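Local coordinates for type IV pilus assembly protein PilF (Thermus thermophilus HB8, PDB 5OIU) that hydrolyses ATP as a hexameric AAA+ motor that powers the assembly of type IVa pili, at the interface of chains A and B. Sequence-based numbering; all coordinates share one arbitrary frame. Chains: chain A/B, Type IV pilus assembly protein PilF.

The interface of chains A and B. Residues chain A 234, 263-264, 267; chain B 382, 385-386, 389.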
loop_
_atom_site.group_PDB
_atom_site.type_symbol
_atom_site.label_atom_id
_atom_site.label_comp_id
_atom_site.label_asym_id
_atom_site.label_seq_id
_atom_site.Cartn_x
_atom_site.Cartn_y
_atom_site.Cartn_z
ATOM N N LEU A 234 15.567 -2.500 -32.862
ATOM C CA LEU A 234 15.243 -3.898 -33.114
ATOM C C LEU A 234 14.099 -4.020 -34.104
ATOM O O LEU A 234 14.015 -5.007 -34.842
ATOM C CB LEU A 234 14.891 -4.598 -31.801
ATOM C CG LEU A 234 16.043 -4.623 -30.803
ATOM C CD1 LEU A 234 15.543 -4.996 -29.407
ATOM C CD2 LEU A 234 17.150 -5.562 -31.268
ATOM N N PHE A 263 21.616 -8.874 -24.582
ATOM C CA PHE A 263 21.290 -9.494 -25.867
ATOM C C PHE A 263 20.531 -8.518 -26.750
ATOM O O PHE A 263 20.592 -8.618 -27.977
ATOM C CB PHE A 263 20.519 -10.819 -25.700
ATOM C CG PHE A 263 19.372 -10.770 -24.721
ATOM C CD1 PHE A 263 18.152 -10.222 -25.086
ATOM C CD2 PHE A 263 19.512 -11.300 -23.441
ATOM C CE1 PHE A 263 17.090 -10.192 -24.186
ATOM C CE2 PHE A 263 18.466 -11.273 -22.531
ATOM C CZ PHE A 263 17.252 -10.726 -22.905
ATOM N N ASN A 264 19.845 -7.550 -26.139
ATOM C CA ASN A 264 19.200 -6.484 -26.901
ATOM C C ASN A 264 20.224 -5.466 -27.416
ATOM O O ASN A 264 20.142 -5.032 -28.572
ATOM C CB ASN A 264 18.141 -5.789 -26.040
ATOM C CG ASN A 264 16.924 -6.659 -25.770
ATOM O OD1 ASN A 264 16.623 -7.607 -26.511
ATOM N ND2 ASN A 264 16.199 -6.324 -24.702
ATOM N N ALA A 267 22.050 -6.911 -30.334
ATOM C CA ALA A 267 21.313 -6.930 -31.585
ATOM C C ALA A 267 21.051 -5.543 -32.153
ATOM O O ALA A 267 20.779 -5.430 -33.351
ATOM C CB ALA A 267 19.985 -7.664 -31.413
ATOM N N GLU B 382 15.294 -10.721 -33.885
ATOM C CA GLU B 382 15.097 -9.295 -33.624
ATOM C C GLU B 382 13.630 -8.983 -33.386
ATOM O O GLU B 382 13.292 -8.225 -32.467
ATOM C CB GLU B 382 15.631 -8.449 -34.785
ATOM C CG GLU B 382 17.135 -8.195 -34.749
ATOM C CD GLU B 382 17.970 -9.406 -35.191
ATOM O OE1 GLU B 382 17.457 -10.274 -35.944
ATOM O OE2 GLU B 382 19.153 -9.474 -34.787
ATOM N N LEU B 385 12.803 -10.062 -29.909
ATOM C CA LEU B 385 13.420 -9.111 -28.997
ATOM C C LEU B 385 12.659 -7.796 -29.001
ATOM O O LEU B 385 12.484 -7.168 -27.952
ATOM C CB LEU B 385 14.883 -8.889 -29.378
ATOM C CG LEU B 385 15.774 -10.107 -29.210
ATOM C CD1 LEU B 385 17.176 -9.773 -29.624
ATOM C CD2 LEU B 385 15.732 -10.584 -27.768
ATOM N N ALA B 386 12.170 -7.376 -30.173
ATOM C CA ALA B 386 11.459 -6.104 -30.250
ATOM C C ALA B 386 10.203 -6.111 -29.382
ATOM O O ALA B 386 9.911 -5.120 -28.702
ATOM C CB ALA B 386 11.119 -5.784 -31.705
ATOM N N ILE B 389 10.214 -6.343 -24.466
ATOM C CA ILE B 389 10.962 -5.484 -23.548
ATOM C C ILE B 389 10.024 -4.880 -22.513
ATOM O O ILE B 389 9.138 -4.079 -22.848
ATOM C CB ILE B 389 11.699 -4.364 -24.278
ATOM C CG1 ILE B 389 12.261 -4.846 -25.602
ATOM C CG2 ILE B 389 12.817 -3.874 -23.422
ATOM C CD1 ILE B 389 12.866 -3.725 -26.349
HETATM O O HOH W 1 13.980 -8.317 -25.969
#
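B:Leu385, on the C-terminal helix 381-387 of one subunit, reaches across to A:Asn264, A:Phe263 and A:Ala267 of helix 262-268 and to A:Leu234 of helix 223-235 of the next, in an intersubunit contact of this AAA+ secretion ATPase. PilF belongs to the type II/IV secretion system family, and the deposited assembly is a hexamer. CB of the leucine lies 3.9 Å from CD1 of A:Leu234 and also meets the side-chain carbonyl oxygen OD1 of A:Asn264. CG comes next to the same oxygen, and there the chain forks. CD1 turns towards the methyl of A:Ala267, with 3.9 Å between it and CB of that alanine. CD2 goes the other way, to the rim of the A:Phe263 ring, 3.6 Å from CD1 of the phenylalanine and a little farther from its CE1. CD2 of B:Leu385 also lies 3.4 Å from OD1 of A:Asn264, which the leucine CD1 nears as well. With CG of B:Leu385 anti to its carbonyl carbon (chi1 -66°), the fork points away from the helix and into chain A. With an alanine here, CB would stay beside A:Leu234, but the loss of both methyls would probably open a gap between A:Ala267 and the ring of A:Phe263, which would lose their shared leucine partner.

Beside this packing of leucine against the asparagine amide and its neighbours, a water joins the two chains, lying 2.8 Å from OD1 of A:Asn264 and 2.7 Å from the backbone carbonyl O of B:Leu385. The A:Asn264 carbonyl oxygen thus meets both the leucine side chain and a polar bridge to its backbone.

On the flank, CB of A:Leu234 packs 4.0 Å from the methyl CB of B:Ala386. B:Glu382 lays its CB 3.8 Å from the backbone O of A:Leu234. Its chain bends at chi2 (77°), bringing the carboxylate oxygen OE2 alongside the A:Ala267 methyl.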